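Peptide methionine sulfoxide reductase MSRA (Corynebacterium diphtheriae, PDB 4D7L) probably repairs oxidation-damaged proteins by reducing the S-epimer of methionine sulfoxide back to methionine, using cysteine thiol-disulfide chemistry. Local coordinates at residues G92-T98 with R110-I116; L54-Q60 with V86-S90; Y73-E77 with T89-F93. All blocks are in the same frame, centred on the assembly; numbering follows the deposited sequence.

How the interactions relate
Strand 86-94 is the shared element. Interaction 2 covers its start with the 54-60 loop, interaction 3 lays helix 73-81 against its second half, and interaction 1 pairs its end with strand 114-121. The centres of interactions 1 and 3 are about 13 Å apart, those of 2 and 3 about 12 Å, and those of 1 and 2 about 22 Å. Interactions 1 and 3 meet directly, Tyr73 N bonding to Glu115 OE1. Both border the predicted catalytic Cys72, here in a disulfide with Cys226: the Glu115 side chain is about 5 Å from that of Cys72, and a cacodylate ion lies near Glu115 and Tyr73.

Interaction 1: G92-T98 with R110-I116; sequences GFAGGIT and RTNHTEI
The imidazole of His113 sits inside the loop 95-98: Gly96 CA lies over one face, 3.7 Å from the ring centroid as a CH-pi contact, with Ile97 N over the same face. Ala94 C, Gly95 N and Thr98 O gather at its edge. The ring packs where the antiparallel pair 86-94 with 114-121 gives way to two loops that stay in contact. With CG anti to its own carbonyl carbon (chi1 -70°), His113 aims NE2 at Thr98 O, donating a 2.7 Å bond only 2° out of the ring plane. Glycine suits position 96 because its bare CA can press on both the ring and the backbone of Asn112.

Within the ladder, Gly92 and Ile116 exchange two 2.9 Å bonds, N to O each way. Ala94 and Thr114 form the next hydrogen-bonded pair, one of its two bonds weak. Small Ala94 tucks its CB against Ile116 CG1, on the face covered by Tyr160. The opposite face carries Phe93 and Glu115; Phe93 CB also meets His113 CB.

Beyond the strands, Ile97 N bonds Thr111 O, and Thr111 OG1 accepts from His113 N at 3.0 Å, an ST turn.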
loop_
_atom_site.group_PDB
_atom_site.type_symbol
_atom_site.label_atom_id
_atom_site.label_comp_id
_atom_site.label_asym_id
_atom_site.label_seq_id
_atom_site.Cartn_x
_atom_site.Cartn_y
_atom_site.Cartn_z
ATOM N N GLY A 92 5.370 -1.882 -3.444
ATOM C CA GLY A 92 6.581 -2.097 -2.692
ATOM C C GLY A 92 6.254 -2.134 -1.218
ATOM O O GLY A 92 5.151 -2.514 -0.812
ATOM N N PHE A 93 7.222 -1.685 -0.426
ATOM C CA PHE A 93 7.242 -1.954 1.010
ATOM C C PHE A 93 7.604 -0.713 1.808
ATOM O O PHE A 93 8.557 0.002 1.470
ATOM C CB PHE A 93 8.262 -3.062 1.309
ATOM C CG PHE A 93 8.207 -4.205 0.322
ATOM C CD1 PHE A 93 7.093 -5.034 0.274
ATOM C CD2 PHE A 93 9.259 -4.441 -0.553
ATOM C CE1 PHE A 93 7.019 -6.088 -0.648
ATOM C CE2 PHE A 93 9.199 -5.492 -1.474
ATOM C CZ PHE A 93 8.074 -6.318 -1.512
ATOM N N ALA A 94 6.845 -0.458 2.862
ATOM C CA ALA A 94 7.152 0.650 3.757
ATOM C C ALA A 94 6.486 0.418 5.107
ATOM O O ALA A 94 5.558 -0.393 5.218
ATOM C CB ALA A 94 6.705 1.996 3.152
ATOM N N GLY A 95 6.977 1.121 6.129
ATOM C CA GLY A 95 6.344 1.076 7.436
ATOM C C GLY A 95 7.099 0.229 8.423
ATOM O O GLY A 95 6.795 0.271 9.628
ATOM N N GLY A 96 8.039 -0.563 7.899
ATOM C CA GLY A 96 8.883 -1.451 8.689
ATOM C C GLY A 96 10.296 -0.899 8.815
ATOM O O GLY A 96 10.498 0.304 8.740
ATOM N N ILE A 97 11.280 -1.775 8.968
ATOM C CA ILE A 97 12.638 -1.332 9.263
ATOM C C ILE A 97 13.684 -1.867 8.259
ATOM O O ILE A 97 14.667 -1.187 7.971
ATOM C CB ILE A 97 13.052 -1.745 10.696
ATOM C CG1 ILE A 97 14.469 -1.268 11.041
ATOM C CG2 ILE A 97 12.966 -3.240 10.873
ATOM C CD1 ILE A 97 14.611 0.264 11.145
ATOM N N THR A 98 13.485 -3.073 7.730
ATOM C CA THR A 98 14.503 -3.688 6.850
ATOM C C THR A 98 14.755 -2.838 5.600
ATOM O O THR A 98 13.804 -2.533 4.883
ATOM C CB THR A 98 14.074 -5.082 6.385
ATOM O OG1 THR A 98 13.873 -5.937 7.523
ATOM C CG2 THR A 98 15.137 -5.676 5.460
ATOM N N ARG A 110 9.330 -10.717 8.845
ATOM C CA ARG A 110 10.460 -10.272 9.690
ATOM C C ARG A 110 11.088 -8.946 9.257
ATOM O O ARG A 110 12.177 -8.608 9.696
ATOM C CB ARG A 110 11.515 -11.375 9.729
ATOM C CG ARG A 110 10.935 -12.642 10.358
ATOM C CD ARG A 110 11.839 -13.850 10.160
ATOM N NE ARG A 110 13.177 -13.629 10.685
ATOM C CZ ARG A 110 14.197 -14.460 10.481
ATOM N NH1 ARG A 110 14.028 -15.564 9.759
ATOM N NH2 ARG A 110 15.390 -14.181 10.989
ATOM N N THR A 111 10.375 -8.177 8.436
ATOM C CA THR A 111 10.838 -6.849 8.051
ATOM C C THR A 111 10.009 -5.746 8.691
ATOM O O THR A 111 10.411 -4.595 8.664
ATOM C CB THR A 111 10.765 -6.608 6.521
ATOM O OG1 THR A 111 9.388 -6.466 6.131
ATOM C CG2 THR A 111 11.452 -7.744 5.704
ATOM N N ASN A 112 8.834 -6.120 9.199
ATOM C CA ASN A 112 7.800 -5.207 9.719
ATOM C C ASN A 112 7.158 -4.296 8.677
ATOM O O ASN A 112 6.277 -3.502 9.012
ATOM C CB ASN A 112 8.356 -4.356 10.877
ATOM C CG ASN A 112 8.604 -5.183 12.128
ATOM O OD1 ASN A 112 8.105 -6.311 12.241
ATOM N ND2 ASN A 112 9.359 -4.623 13.089
ATOM N N HIS A 113 7.543 -4.420 7.408
ATOM C CA HIS A 113 6.907 -3.589 6.387
ATOM C C HIS A 113 5.481 -4.014 6.049
ATOM O O HIS A 113 5.071 -5.158 6.273
ATOM C CB HIS A 113 7.701 -3.598 5.072
ATOM C CG HIS A 113 9.009 -2.880 5.143
ATOM N ND1 HIS A 113 9.100 -1.520 5.340
ATOM C CD2 HIS A 113 10.284 -3.334 5.021
ATOM C CE1 HIS A 113 10.376 -1.167 5.344
ATOM N NE2 HIS A 113 11.112 -2.246 5.149
ATOM N N THR A 114 4.687 -3.094 5.519
ATOM C CA THR A 114 3.401 -3.510 4.981
ATOM C C THR A 114 3.431 -3.295 3.469
ATOM O O THR A 114 4.235 -2.512 2.947
ATOM C CB THR A 114 2.216 -2.769 5.633
ATOM O OG1 THR A 114 1.002 -3.485 5.361
ATOM C CG2 THR A 114 2.096 -1.330 5.112
ATOM N N GLU A 115 2.571 -4.026 2.771
ATOM C CA GLU A 115 2.479 -3.946 1.318
ATOM C C GLU A 115 1.822 -2.629 0.942
ATOM O O GLU A 115 0.687 -2.361 1.341
ATOM C CB GLU A 115 1.702 -5.132 0.745
ATOM C CG GLU A 115 2.484 -6.444 0.881
ATOM C CD GLU A 115 1.877 -7.602 0.090
ATOM O OE1 GLU A 115 0.858 -7.409 -0.619
ATOM O OE2 GLU A 115 2.427 -8.721 0.209
ATOM N N ILE A 116 2.550 -1.836 0.169
ATOM C CA ILE A 116 2.195 -0.446 -0.110
ATOM C C ILE A 116 2.085 -0.177 -1.592
ATOM O O ILE A 116 2.902 -0.672 -2.377
ATOM C CB ILE A 116 3.255 0.518 0.482
ATOM C CG1 ILE A 116 3.176 0.498 2.014
ATOM C CG2 ILE A 116 3.117 1.960 -0.080
ATOM C CD1 ILE A 116 1.876 1.134 2.573
#

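Interaction 2: L54-Q60 with V86-S90; sequences LGTLRGQ and VVYTS. With PGE (triethylene glycol), chain G.
Thr56 supplies the one direct hydrogen bond between the loop 54-60 and strand 86-90: its OG1 donates to Val87 O over 2.6 Å, meeting a lone pair in the carbonyl plane. OG1 stands between the backbone N and carbonyl carbon of Thr56 (chi1 51°), which turns it to the strand. A short, branched residue can offer a hydroxyl here and still pack its CG2 on the same carbonyl.

Aromatic and apolar contacts centre on Tyr88. Its CG is anti to the backbone N (chi1 175°), laying the ring alongside the loop backbone. Arg58 N stands 3.6 Å above the ring plane, over the centre, and Leu57 C shares that face nearer the rim. Thr56 O lies at the edge, 3.3 Å from Tyr88 CD1. Away from the ring, Leu54 CD1 rests on the strand backbone, 3.5 Å from Val87 O, and the Leu54 side chain also touches Trp81 of helix 73-81.

Among the charged groups, the Arg58 chain bends at CG-CD and sets its guanidinium beside the phenol end, with Tyr88 OH over one of its faces and the two planes nearly perpendicular. The salt bridge is to Glu118 of the adjacent strand, through NE; Ser90 OG, near the guanidinium plane, also bonds Glu118.

A triethylene glycol, probably from the crystallisation liquor, lies between Gln60, Val87 and Thr56. Gln60 N donates to its O2 over 3.2 Å, and the glycol C1 touches Val87 CG2 at 3.4 Å.

Where the loop docks, strand 86-94 is not regular: Val87 and Tyr88 both face Val120 of strand 114-121, a classic beta bulge, which brings their side chains to roughly the same side, under residues 56-60.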
loop_
_atom_site.group_PDB
_atom_site.type_symbol
_atom_site.label_atom_id
_atom_site.label_comp_id
_atom_site.label_asym_id
_atom_site.label_seq_id
_atom_site.Cartn_x
_atom_site.Cartn_y
_atom_site.Cartn_z
ATOM N N LEU A 54 0.017 3.143 -17.655
ATOM C CA LEU A 54 0.040 4.604 -17.703
ATOM C C LEU A 54 1.231 5.154 -18.504
ATOM O O LEU A 54 1.208 6.296 -18.965
ATOM C CB LEU A 54 0.055 5.160 -16.274
ATOM C CG LEU A 54 -1.123 4.808 -15.365
ATOM C CD1 LEU A 54 -0.965 5.420 -13.958
ATOM C CD2 LEU A 54 -2.435 5.261 -15.991
ATOM N N GLY A 55 2.269 4.339 -18.659
ATOM C CA GLY A 55 3.416 4.708 -19.478
ATOM C C GLY A 55 4.352 5.709 -18.808
ATOM O O GLY A 55 5.235 6.275 -19.457
ATOM N N THR A 56 4.184 5.901 -17.502
ATOM C CA THR A 56 4.909 6.962 -16.796
ATOM C C THR A 56 5.983 6.443 -15.839
ATOM O O THR A 56 6.040 5.241 -15.543
ATOM C CB THR A 56 3.918 7.841 -15.999
ATOM O OG1 THR A 56 3.080 6.992 -15.205
ATOM C CG2 THR A 56 3.036 8.645 -16.964
ATOM N N LEU A 57 6.833 7.353 -15.355
ATOM C CA LEU A 57 7.686 7.071 -14.186
ATOM C C LEU A 57 7.415 8.109 -13.119
ATOM O O LEU A 57 6.749 9.074 -13.412
ATOM C CB LEU A 57 9.164 7.090 -14.554
ATOM C CG LEU A 57 9.666 5.932 -15.403
ATOM C CD1 LEU A 57 11.048 6.255 -15.974
ATOM C CD2 LEU A 57 9.677 4.646 -14.570
ATOM N N ARG A 58 7.927 7.955 -11.898
ATOM C CA ARG A 58 7.603 8.940 -10.856
ATOM C C ARG A 58 8.329 10.254 -11.140
ATOM O O ARG A 58 9.220 10.309 -11.985
ATOM C CB ARG A 58 7.970 8.423 -9.455
ATOM C CG ARG A 58 9.464 8.541 -9.088
ATOM C CD ARG A 58 9.729 8.101 -7.652
ATOM N NE ARG A 58 9.146 6.786 -7.357
ATOM C CZ ARG A 58 9.802 5.636 -7.469
ATOM N NH1 ARG A 58 11.079 5.636 -7.843
ATOM N NH2 ARG A 58 9.192 4.492 -7.187
ATOM N N GLY A 59 7.908 11.326 -10.482
ATOM C CA GLY A 59 8.644 12.579 -10.546
ATOM C C GLY A 59 8.179 13.642 -11.520
ATOM O O GLY A 59 8.955 14.522 -11.880
ATOM N N GLN A 60 6.898 13.628 -11.874
ATOM C CA GLN A 60 6.366 14.637 -12.782
ATOM C C GLN A 60 6.118 15.869 -11.955
ATOM O O GLN A 60 5.551 15.774 -10.867
ATOM C CB GLN A 60 5.059 14.212 -13.453
ATOM C CG GLN A 60 4.302 15.373 -14.125
ATOM C CD GLN A 60 2.839 15.055 -14.473
ATOM O OE1 GLN A 60 2.542 14.002 -15.051
ATOM N NE2 GLN A 60 1.927 15.951 -14.113
ATOM N N VAL A 86 -4.763 9.910 -11.131
ATOM C CA VAL A 86 -3.545 9.199 -10.709
ATOM C C VAL A 86 -2.653 9.064 -11.930
ATOM O O VAL A 86 -3.118 8.647 -12.986
ATOM C CB VAL A 86 -3.871 7.828 -10.099
ATOM C CG1 VAL A 86 -2.591 6.990 -9.882
ATOM C CG2 VAL A 86 -4.625 8.017 -8.781
ATOM N N VAL A 87 -1.405 9.496 -11.836
ATOM C CA VAL A 87 -0.586 9.564 -13.050
ATOM C C VAL A 87 0.546 8.534 -13.072
ATOM O O VAL A 87 1.111 8.279 -14.125
ATOM C CB VAL A 87 0.010 10.977 -13.256
ATOM C CG1 VAL A 87 -1.100 11.973 -13.570
ATOM C CG2 VAL A 87 0.792 11.414 -12.049
ATOM N N TYR A 88 0.847 7.944 -11.917
ATOM C CA TYR A 88 1.843 6.872 -11.801
ATOM C C TYR A 88 1.550 6.074 -10.538
ATOM O O TYR A 88 1.103 6.642 -9.531
ATOM C CB TYR A 88 3.270 7.439 -11.745
ATOM C CG TYR A 88 4.364 6.405 -11.497
ATOM C CD1 TYR A 88 4.848 5.616 -12.537
ATOM C CD2 TYR A 88 4.908 6.219 -10.220
ATOM C CE1 TYR A 88 5.858 4.663 -12.317
ATOM C CE2 TYR A 88 5.912 5.269 -9.982
ATOM C CZ TYR A 88 6.391 4.506 -11.039
ATOM O OH TYR A 88 7.382 3.559 -10.832
ATOM N N THR A 89 1.791 4.767 -10.584
ATOM C CA THR A 89 1.778 3.948 -9.371
ATOM C C THR A 89 2.956 2.966 -9.361
ATOM O O THR A 89 3.535 2.666 -10.410
ATOM C CB THR A 89 0.480 3.111 -9.215
ATOM O OG1 THR A 89 0.409 2.146 -10.274
ATOM C CG2 THR A 89 -0.771 3.998 -9.217
ATOM N N SER A 90 3.311 2.477 -8.181
ATOM C CA SER A 90 4.201 1.313 -8.069
ATOM C C SER A 90 3.816 0.556 -6.808
ATOM O O SER A 90 3.024 1.057 -6.006
ATOM C CB SER A 90 5.686 1.724 -8.033
ATOM O OG SER A 90 6.029 2.322 -6.785
HETATM C C1 PGE G . 3.460 11.103 -14.166
HETATM O O1 PGE G . 3.589 11.912 -15.318
HETATM C C2 PGE G . 4.856 10.987 -13.630
HETATM O O2 PGE G . 4.987 11.135 -12.227
#

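Interaction 3: Y73-E77 with T89-F93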
loop_
_atom_site.group_PDB
_atom_site.type_symbol
_atom_site.label_atom_id
_atom_site.label_comp_id
_atom_site.label_asym_id
_atom_site.label_seq_id
_atom_site.Cartn_x
_atom_site.Cartn_y
_atom_site.Cartn_z
ATOM N N TYR A 73 -1.151 -5.942 -2.458
ATOM C CA TYR A 73 -0.928 -4.755 -3.293
ATOM C C TYR A 73 -1.216 -4.932 -4.805
ATOM O O TYR A 73 -1.269 -3.950 -5.525
ATOM C CB TYR A 73 0.458 -4.110 -3.108
ATOM C CG TYR A 73 1.707 -4.964 -3.205
ATOM C CD1 TYR A 73 1.836 -5.944 -4.182
ATOM C CD2 TYR A 73 2.856 -4.576 -2.515
ATOM C CE1 TYR A 73 3.016 -6.663 -4.324
ATOM C CE2 TYR A 73 4.050 -5.257 -2.669
ATOM C CZ TYR A 73 4.127 -6.298 -3.581
ATOM O OH TYR A 73 5.326 -6.967 -3.748
ATOM N N TRP A 74 -1.331 -6.159 -5.319
ATOM C CA TRP A 74 -1.633 -6.315 -6.741
ATOM C C TRP A 74 -2.993 -5.701 -7.067
ATOM O O TRP A 74 -3.130 -4.938 -8.017
ATOM C CB TRP A 74 -1.666 -7.778 -7.144
ATOM C CG TRP A 74 -0.375 -8.507 -7.020
ATOM C CD1 TRP A 74 0.895 -7.984 -6.955
ATOM C CD2 TRP A 74 -0.243 -9.918 -6.933
ATOM N NE1 TRP A 74 1.820 -9.014 -6.843
ATOM C CE2 TRP A 74 1.137 -10.210 -6.831
ATOM C CE3 TRP A 74 -1.165 -10.977 -6.946
ATOM C CZ2 TRP A 74 1.613 -11.515 -6.750
ATOM C CZ3 TRP A 74 -0.689 -12.285 -6.860
ATOM C CH2 TRP A 74 0.688 -12.540 -6.763
ATOM N N GLY A 75 -3.995 -6.054 -6.271
ATOM C CA GLY A 75 -5.341 -5.550 -6.491
ATOM C C GLY A 75 -5.406 -4.078 -6.163
ATOM O O GLY A 75 -6.088 -3.309 -6.827
ATOM N N ALA A 76 -4.703 -3.689 -5.108
ATOM C CA ALA A 76 -4.683 -2.300 -4.709
ATOM C C ALA A 76 -4.040 -1.429 -5.782
ATOM O O ALA A 76 -4.507 -0.330 -6.034
ATOM C CB ALA A 76 -3.939 -2.150 -3.376
ATOM N N GLU A 77 -2.969 -1.907 -6.418
ATOM C CA GLU A 77 -2.311 -1.058 -7.419
ATOM C C GLU A 77 -3.242 -0.801 -8.601
ATOM O O GLU A 77 -3.296 0.313 -9.135
ATOM C CB GLU A 77 -0.996 -1.670 -7.941
ATOM C CG GLU A 77 -0.098 -0.546 -8.561
ATOM C CD GLU A 77 0.986 -1.030 -9.537
ATOM O OE1 GLU A 77 1.226 -2.255 -9.663
ATOM O OE2 GLU A 77 1.613 -0.163 -10.185
ATOM N N THR A 89 1.791 4.767 -10.584
ATOM C CA THR A 89 1.778 3.948 -9.371
ATOM C C THR A 89 2.956 2.966 -9.361
ATOM O O THR A 89 3.535 2.666 -10.410
ATOM C CB THR A 89 0.480 3.111 -9.215
ATOM O OG1 THR A 89 0.409 2.146 -10.274
ATOM C CG2 THR A 89 -0.771 3.998 -9.217
ATOM N N SER A 90 3.311 2.477 -8.181
ATOM C CA SER A 90 4.201 1.313 -8.069
ATOM C C SER A 90 3.816 0.556 -6.808
ATOM O O SER A 90 3.024 1.057 -6.006
ATOM C CB SER A 90 5.686 1.724 -8.033
ATOM O OG SER A 90 6.029 2.322 -6.785
ATOM N N VAL A 91 4.351 -0.649 -6.654
ATOM C CA VAL A 91 4.146 -1.411 -5.436
ATOM C C VAL A 91 5.457 -1.721 -4.751
ATOM O O VAL A 91 6.542 -1.795 -5.370
ATOM C CB VAL A 91 3.393 -2.741 -5.690
ATOM C CG1 VAL A 91 1.959 -2.438 -6.142
ATOM C CG2 VAL A 91 4.127 -3.614 -6.718
ATOM N N GLY A 92 5.370 -1.882 -3.444
ATOM C CA GLY A 92 6.581 -2.097 -2.692
ATOM C C GLY A 92 6.254 -2.134 -1.218
ATOM O O GLY A 92 5.151 -2.514 -0.812
ATOM N N PHE A 93 7.222 -1.685 -0.426
ATOM C CA PHE A 93 7.242 -1.954 1.010
ATOM C C PHE A 93 7.604 -0.713 1.808
ATOM O O PHE A 93 8.557 0.002 1.470
ATOM C CB PHE A 93 8.262 -3.062 1.309
ATOM C CG PHE A 93 8.207 -4.205 0.322
ATOM C CD1 PHE A 93 7.093 -5.034 0.274
ATOM C CD2 PHE A 93 9.259 -4.441 -0.553
ATOM C CE1 PHE A 93 7.019 -6.088 -0.648
ATOM C CE2 PHE A 93 9.199 -5.492 -1.474
ATOM C CZ PHE A 93 8.074 -6.318 -1.512
#
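Apolar packing joins Tyr73 to Val91. The valine sets its CB over the centre of the tyrosine ring, a CH-pi contact 3.7 Å from the centroid and 12° off the normal. Tyr73 CG stands between its backbone N and carbonyl carbon (chi1 51°), which swings the phenol across the strand at about a right angle to Val91. A beta-branched residue fits well: Val91 CG1 also reaches Glu77 CB at 3.5 Å, one helical turn on, while CG2 lies against the same face, towards Tyr73 CE1 and CZ.

The aromatic pair is oblique. Phe93 brings CE1 to 3.7 Å from Tyr73 CE2, near the plane of the tyrosine, and the two rings are inclined at 40°. Gly92 O lies at the same ring's edge.

The polar contact is one hydrogen bond. Thr89 OG1 donates to Glu77 OE2 over 2.6 Å, on the anti side of the carboxylate, and also bonds His51 NE2. The extended Glu77 chain gives the reach, and its other oxygen, OE1, accepts from Gln216 N, so both buried oxygens are held.

Helix 73-81 thus lies nearly antiparallel to strand 86-94, the segment axes 8.8 Å apart at 157°. It forms the connection of a beta-alpha-beta crossover from strand 64-69 to strand 86-94, with strand 114-121 inserted between them and touching Glu77 through Val117.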